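Local coordinates for protein walker-type atpase (Pyrococcus abyssi, PDB 2QEN) that binds ADP and magnesium through a Walker-type P-loop and probably acts as an ATPase, its cellular role being unknown, at residues G38-G43 and M271-E276; P239-V244 and I339-V344. The protein carries 1 engineered substitution. All blocks are in the same frame, centred on the assembly; numbering follows the deposited sequence.

Contact 1: G38-G43 and M271-E276; sequences GIRRVG and MGELEE. With ADP (adenosine-5'-diphosphate), chain C.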
loop_
_atom_site.group_PDB
_atom_site.type_symbol
_atom_site.label_atom_id
_atom_site.label_comp_id
_atom_site.label_asym_id
_atom_site.label_seq_id
_atom_site.Cartn_x
_atom_site.Cartn_y
_atom_site.Cartn_z
ATOM N N GLY A 38 -2.594 0.101 5.744
ATOM C CA GLY A 38 -1.491 0.722 6.471
ATOM C C GLY A 38 -0.810 1.835 5.692
ATOM O O GLY A 38 -1.069 2.038 4.505
ATOM N N ILE A 39 0.066 2.551 6.383
ATOM C CA ILE A 39 0.886 3.644 5.838
ATOM C C ILE A 39 1.735 3.188 4.641
ATOM O O ILE A 39 2.133 2.021 4.555
ATOM C CB ILE A 39 1.822 4.190 6.975
ATOM C CG1 ILE A 39 1.011 4.592 8.213
ATOM C CG2 ILE A 39 2.697 5.352 6.535
ATOM C CD1 ILE A 39 -0.142 5.498 7.956
ATOM N N ARG A 40 1.995 4.100 3.710
ATOM C CA ARG A 40 2.912 3.828 2.607
ATOM C C ARG A 40 4.302 3.460 3.149
ATOM O O ARG A 40 4.806 4.124 4.052
ATOM C CB ARG A 40 3.016 5.058 1.704
ATOM C CG ARG A 40 4.119 4.984 0.663
ATOM C CD ARG A 40 3.620 4.511 -0.685
ATOM N NE ARG A 40 3.100 5.637 -1.457
ATOM C CZ ARG A 40 3.614 6.084 -2.600
ATOM N NH1 ARG A 40 4.682 5.499 -3.140
ATOM N NH2 ARG A 40 3.046 7.117 -3.212
ATOM N N ARG A 41 4.885 2.393 2.592
ATOM C CA ARG A 41 6.237 1.880 2.910
ATOM C C ARG A 41 6.295 1.016 4.158
ATOM O O ARG A 41 7.377 0.607 4.576
ATOM C CB ARG A 41 7.286 2.993 3.020
ATOM C CG ARG A 41 7.625 3.668 1.721
ATOM C CD ARG A 41 8.086 5.086 1.968
ATOM N NE ARG A 41 8.159 5.817 0.705
ATOM C CZ ARG A 41 7.434 6.890 0.401
ATOM N NH1 ARG A 41 6.579 7.432 1.283
ATOM N NH2 ARG A 41 7.590 7.440 -0.794
ATOM N N VAL A 42 5.136 0.753 4.750
ATOM C CA VAL A 42 5.052 -0.055 5.962
ATOM C C VAL A 42 5.319 -1.544 5.695
ATOM O O VAL A 42 5.650 -2.291 6.613
ATOM C CB VAL A 42 3.679 0.151 6.673
ATOM C CG1 VAL A 42 2.537 -0.673 5.988
ATOM C CG2 VAL A 42 3.797 -0.135 8.153
ATOM N N GLY A 43 5.143 -1.967 4.445
ATOM C CA GLY A 43 5.426 -3.341 4.037
ATOM C C GLY A 43 4.267 -4.184 3.507
ATOM O O GLY A 43 4.357 -5.412 3.537
ATOM N N MET A 271 9.526 14.370 -2.109
ATOM C CA MET A 271 9.377 15.619 -2.847
ATOM C C MET A 271 8.546 15.388 -4.105
ATOM O O MET A 271 7.756 16.254 -4.507
ATOM C CB MET A 271 10.746 16.192 -3.215
ATOM C CG MET A 271 10.902 17.666 -2.907
ATOM S SD MET A 271 10.834 18.006 -1.131
ATOM C CE MET A 271 9.901 19.536 -1.124
ATOM N N GLY A 272 8.735 14.213 -4.711
ATOM C CA GLY A 272 7.997 13.795 -5.912
ATOM C C GLY A 272 6.509 13.684 -5.633
ATOM O O GLY A 272 5.691 14.146 -6.424
ATOM N N GLU A 273 6.171 13.071 -4.500
ATOM C CA GLU A 273 4.793 12.963 -4.027
ATOM C C GLU A 273 4.207 14.306 -3.575
ATOM O O GLU A 273 3.022 14.567 -3.779
ATOM C CB GLU A 273 4.700 11.970 -2.880
ATOM C CG GLU A 273 5.023 10.557 -3.259
ATOM C CD GLU A 273 5.609 9.764 -2.111
ATOM O OE1 GLU A 273 5.300 10.066 -0.937
ATOM O OE2 GLU A 273 6.384 8.828 -2.392
ATOM N N LEU A 274 5.030 15.151 -2.963
ATOM C CA LEU A 274 4.583 16.484 -2.587
ATOM C C LEU A 274 4.294 17.368 -3.814
ATOM O O LEU A 274 3.429 18.250 -3.750
ATOM C CB LEU A 274 5.582 17.151 -1.635
ATOM C CG LEU A 274 5.736 16.561 -0.228
ATOM C CD1 LEU A 274 6.908 17.236 0.492
ATOM C CD2 LEU A 274 4.450 16.671 0.608
ATOM N N GLU A 275 5.014 17.124 -4.917
ATOM C CA GLU A 275 4.732 17.761 -6.210
ATOM C C GLU A 275 3.300 17.461 -6.652
ATOM O O GLU A 275 2.564 18.368 -7.056
ATOM C CB GLU A 275 5.689 17.262 -7.304
ATOM C CG GLU A 275 7.063 17.915 -7.347
ATOM C CD GLU A 275 7.857 17.553 -8.611
ATOM O OE1 GLU A 275 7.626 16.463 -9.200
ATOM O OE2 GLU A 275 8.718 18.367 -9.027
ATOM N N GLU A 276 2.927 16.182 -6.585
ATOM C CA GLU A 276 1.584 15.729 -6.943
ATOM C C GLU A 276 0.524 16.478 -6.135
ATOM O O GLU A 276 -0.431 17.011 -6.710
ATOM C CB GLU A 276 1.443 14.205 -6.760
ATOM C CG GLU A 276 2.380 13.354 -7.641
ATOM C CD GLU A 276 2.239 11.836 -7.420
ATOM O OE1 GLU A 276 2.143 11.378 -6.255
ATOM O OE2 GLU A 276 2.241 11.094 -8.429
HETATM P PB ADP C . 3.926 -0.649 0.988
HETATM O O1B ADP C . 3.286 -0.833 2.343
HETATM O O2B ADP C . 3.378 -1.617 -0.038
HETATM O O3B ADP C . 3.979 0.766 0.475
HETATM P PA ADP C . 6.426 -2.163 0.540
HETATM O O1A ADP C . 5.929 -3.567 0.766
HETATM O O2A ADP C . 6.805 -1.711 -0.835
HETATM O O3A ADP C . 5.461 -1.054 1.251
HETATM O "O5'" ADP C . 7.701 -2.019 1.525
HETATM C "C5'" ADP C . 8.667 -0.970 1.408
HETATM C "C4'" ADP C . 10.061 -1.609 1.378
HETATM O "O4'" ADP C . 10.479 -1.968 2.708
HETATM C "C3'" ADP C . 10.163 -2.916 0.592
HETATM O "O3'" ADP C . 10.545 -2.714 -0.763
HETATM C "C2'" ADP C . 11.272 -3.649 1.278
HETATM O "O2'" ADP C . 12.462 -2.944 0.936
HETATM C "C1'" ADP C . 11.094 -3.261 2.715
HETATM N N9 ADP C . 10.282 -4.145 3.582
HETATM C C8 ADP C . 8.981 -3.960 3.873
HETATM N N7 ADP C . 8.540 -4.884 4.760
HETATM C C5 ADP C . 9.579 -5.687 5.050
HETATM C C6 ADP C . 9.811 -6.866 5.910
HETATM N N6 ADP C . 8.814 -7.384 6.662
HETATM N N1 ADP C . 11.056 -7.404 5.924
HETATM C C2 ADP C . 12.048 -6.910 5.176
HETATM N N3 ADP C . 11.921 -5.825 4.388
HETATM C C4 ADP C . 10.731 -5.187 4.277
#

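Contact 2: P239-V244 and I339-V344; sequences PGWLVV and IADPVV. With ADP (adenosine-5'-diphosphate), chain C.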
loop_
_atom_site.group_PDB
_atom_site.type_symbol
_atom_site.label_atom_id
_atom_site.label_comp_id
_atom_site.label_asym_id
_atom_site.label_seq_id
_atom_site.Cartn_x
_atom_site.Cartn_y
_atom_site.Cartn_z
ATOM N N PRO A 239 9.854 -0.070 7.604
ATOM C CA PRO A 239 10.820 -0.966 6.974
ATOM C C PRO A 239 11.451 -0.389 5.706
ATOM O O PRO A 239 12.605 -0.677 5.439
ATOM C CB PRO A 239 9.985 -2.209 6.644
ATOM C CG PRO A 239 8.835 -2.160 7.602
ATOM C CD PRO A 239 8.527 -0.705 7.742
ATOM N N GLY A 240 10.702 0.416 4.948
ATOM C CA GLY A 240 11.221 1.038 3.725
ATOM C C GLY A 240 12.465 1.871 3.999
ATOM O O GLY A 240 13.462 1.763 3.282
ATOM N N TRP A 241 12.417 2.672 5.065
ATOM C CA TRP A 241 13.548 3.521 5.436
ATOM C C TRP A 241 14.673 2.757 6.149
ATOM O O TRP A 241 15.850 3.049 5.948
ATOM C CB TRP A 241 13.074 4.728 6.248
ATOM C CG TRP A 241 11.950 5.532 5.566
ATOM C CD1 TRP A 241 10.763 5.910 6.127
ATOM C CD2 TRP A 241 11.934 6.046 4.218
ATOM N NE1 TRP A 241 10.008 6.620 5.214
ATOM C CE2 TRP A 241 10.704 6.714 4.037
ATOM C CE3 TRP A 241 12.836 5.999 3.150
ATOM C CZ2 TRP A 241 10.364 7.347 2.844
ATOM C CZ3 TRP A 241 12.480 6.604 1.937
ATOM C CH2 TRP A 241 11.256 7.280 1.806
ATOM N N LEU A 242 14.304 1.760 6.949
ATOM C CA LEU A 242 15.281 0.891 7.620
ATOM C C LEU A 242 16.168 0.109 6.634
ATOM O O LEU A 242 17.358 -0.086 6.890
ATOM C CB LEU A 242 14.584 -0.066 8.603
ATOM C CG LEU A 242 13.881 0.511 9.853
ATOM C CD1 LEU A 242 13.104 -0.576 10.603
ATOM C CD2 LEU A 242 14.830 1.229 10.789
ATOM N N VAL A 243 15.575 -0.343 5.530
ATOM C CA VAL A 243 16.323 -0.997 4.440
ATOM C C VAL A 243 17.231 -0.031 3.658
ATOM O O VAL A 243 18.373 -0.373 3.373
ATOM C CB VAL A 243 15.403 -1.809 3.474
ATOM C CG1 VAL A 243 16.185 -2.294 2.233
ATOM C CG2 VAL A 243 14.799 -3.012 4.188
ATOM N N VAL A 244 16.735 1.150 3.305
ATOM C CA VAL A 244 17.558 2.182 2.640
ATOM C C VAL A 244 18.780 2.527 3.500
ATOM O O VAL A 244 19.898 2.622 2.988
ATOM C CB VAL A 244 16.756 3.501 2.353
ATOM C CG1 VAL A 244 17.699 4.628 1.901
ATOM C CG2 VAL A 244 15.624 3.263 1.315
ATOM N N ILE A 339 2.292 14.094 11.284
ATOM C CA ILE A 339 2.706 13.407 10.074
ATOM C C ILE A 339 2.756 11.898 10.398
ATOM O O ILE A 339 3.381 11.475 11.381
ATOM C CB ILE A 339 4.070 13.937 9.556
ATOM C CG1 ILE A 339 4.086 15.473 9.455
ATOM C CG2 ILE A 339 4.475 13.271 8.245
ATOM C CD1 ILE A 339 3.051 16.110 8.548
ATOM N N ALA A 340 2.061 11.111 9.583
ATOM C CA ALA A 340 1.968 9.666 9.761
ATOM C C ALA A 340 3.336 8.968 9.726
ATOM O O ALA A 340 3.572 8.035 10.502
ATOM C CB ALA A 340 1.024 9.064 8.710
ATOM N N ASP A 341 4.208 9.404 8.814
ATOM C CA ASP A 341 5.573 8.879 8.675
ATOM C C ASP A 341 6.573 9.926 9.200
ATOM O O ASP A 341 6.674 11.007 8.642
ATOM C CB ASP A 341 5.851 8.547 7.197
ATOM C CG ASP A 341 7.271 8.001 6.943
ATOM O OD1 ASP A 341 8.148 8.049 7.837
ATOM O OD2 ASP A 341 7.521 7.524 5.813
ATOM N N PRO A 342 7.326 9.600 10.273
ATOM C CA PRO A 342 8.277 10.538 10.903
ATOM C C PRO A 342 9.420 11.002 9.992
ATOM O O PRO A 342 9.980 12.077 10.209
ATOM C CB PRO A 342 8.851 9.722 12.066
ATOM C CG PRO A 342 8.630 8.315 11.681
ATOM C CD PRO A 342 7.318 8.303 10.968
ATOM N N VAL A 343 9.777 10.184 9.003
ATOM C CA VAL A 343 10.745 10.573 7.980
ATOM C C VAL A 343 10.174 11.661 7.036
ATOM O O VAL A 343 10.873 12.613 6.688
ATOM C CB VAL A 343 11.296 9.329 7.245
ATOM C CG1 VAL A 343 12.253 9.706 6.112
ATOM C CG2 VAL A 343 11.978 8.409 8.241
ATOM N N VAL A 344 8.904 11.538 6.644
ATOM C CA VAL A 344 8.213 12.623 5.938
ATOM C C VAL A 344 8.293 13.934 6.742
ATOM O O VAL A 344 8.626 14.983 6.191
ATOM C CB VAL A 344 6.750 12.249 5.550
ATOM C CG1 VAL A 344 5.999 13.440 4.937
ATOM C CG2 VAL A 344 6.747 11.110 4.572
HETATM P PB ADP C . 3.926 -0.649 0.988
HETATM O O1B ADP C . 3.286 -0.833 2.343
HETATM O O2B ADP C . 3.378 -1.617 -0.038
HETATM O O3B ADP C . 3.979 0.766 0.475
HETATM P PA ADP C . 6.426 -2.163 0.540
HETATM O O1A ADP C . 5.929 -3.567 0.766
HETATM O O2A ADP C . 6.805 -1.711 -0.835
HETATM O O3A ADP C . 5.461 -1.054 1.251
HETATM O "O5'" ADP C . 7.701 -2.019 1.525
HETATM C "C5'" ADP C . 8.667 -0.970 1.408
HETATM C "C4'" ADP C . 10.061 -1.609 1.378
HETATM O "O4'" ADP C . 10.479 -1.968 2.708
HETATM C "C3'" ADP C . 10.163 -2.916 0.592
HETATM O "O3'" ADP C . 10.545 -2.714 -0.763
HETATM C "C2'" ADP C . 11.272 -3.649 1.278
HETATM O "O2'" ADP C . 12.462 -2.944 0.936
HETATM C "C1'" ADP C . 11.094 -3.261 2.715
HETATM N N9 ADP C . 10.282 -4.145 3.582
HETATM C C8 ADP C . 8.981 -3.960 3.873
HETATM N N7 ADP C . 8.540 -4.884 4.760
HETATM C C5 ADP C . 9.579 -5.687 5.050
HETATM C C6 ADP C . 9.811 -6.866 5.910
HETATM N N6 ADP C . 8.814 -7.384 6.662
HETATM N N1 ADP C . 11.056 -7.404 5.924
HETATM C C2 ADP C . 12.048 -6.910 5.176
HETATM N N3 ADP C . 11.921 -5.825 4.388
HETATM C C4 ADP C . 10.731 -5.187 4.277
#

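Contact 1: G38-G43 and M271-E276
Arg41 and Arg40 both send their guanidinium groups out from the nucleotide-binding loop to one carboxylate, that of Glu273 on helix 255-280. Glu273 salt-bridges the edge of the Arg41 guanidinium, the two planes nearly coplanar, yet the bond is bent, 136° at the hydrogen. The modelled 2.4 Å between Arg41 NH2 and Glu273 OE2 is doubtful as an exact length. Arg41 reaches this far because its chain runs extended from CG to NE (chi3 -169°). Arg40 is bent at chi2 and chi3, which brings its guanidinium under the carboxylate as a loose, tilted stack, the planes 29° apart. Glu273 OE2 lies over one face of the Arg40 guanidinium, 3.8 Å from Arg40 NH1, a long ion pair in which no N-H is aimed at the oxygen. With an alanine in place of Glu273, both arginines would probably lose their shared counter-charge, and the Arg41 guanidinium would be freer to turn. The backbone grips ADP: Arg41 N donates to ADP O3B at 2.8 Å, and Gly43 N to ADP O1B at 3.0 Å. A type II turn from Ile39 to Val42 presents Arg41 N, and Gly43 N follows at the N-cap of helix 44-54; Lys44 N and Ser45 N add further bonds. The loop between strand 33-37 and this helix is the Walker A P-loop, tied through its arginines to a helix far along the sequence.

Contact 2: P239-V244 and I339-V344
Asp341 OD2 takes the indole N-H of Trp241 in an almost straight hydrogen bond, 2.7 Å from Trp241 NE1 with an angle of 173° at the hydrogen. The oxygen lies in the ring plane and uses its syn lone pair, while the carboxylate as a whole is turned 38° from the indole. The other oxygen faces back to its own chain: Asp341 OD1 accepts from Val343 N at 2.9 Å, met from above the carboxylate plane. Asp341 is thus the N-cap of helix 342-348, where strand 336-339 gives way to the last helix of what is probably an MCM-type winged helix-turn-helix. Its CG stands anti to the backbone N (chi1 179°), which directs the carboxylate toward the indole edge. Val343 covers a face of the same ring, its CB 3.9 Å from the centroid of the Trp241 five-membered ring in a CH-pi contact. Val343 CG2 lies over the same face, toward the rim, 3.5 Å from Trp241 CD1. Ala266 of helix 255-280 touches both Trp241 and Val343, so three helices meet here. On the nucleotide side of helix 239-252, Gly240 CA lies 3.3 Å from ADP O4', and Pro239 CB packs 3.4 Å from ADP C8.

Overall arrangement
From the N terminus the chain reaches the P-loop segment 38-43 straight after strand 33-37 of the parallel sheet, then builds most of the ATPase domain before arriving at 239-244. Helix 255-280 follows directly and brings 271-276 back to the P-loop, so contact 1 closes a loop of 227 residues. Contact 2 closes a shorter one, of 94 residues, when the chain returns at 339-344 near its C terminus. The segments alternate along the sequence, so the two closures cross. They also touch: Arg41 CD packs 3.3 Å from Trp241 CZ2. Together they tie the ATP-binding core to helix 255-280 and the probable winged helix-turn-helix region, with ADP touching both contacts.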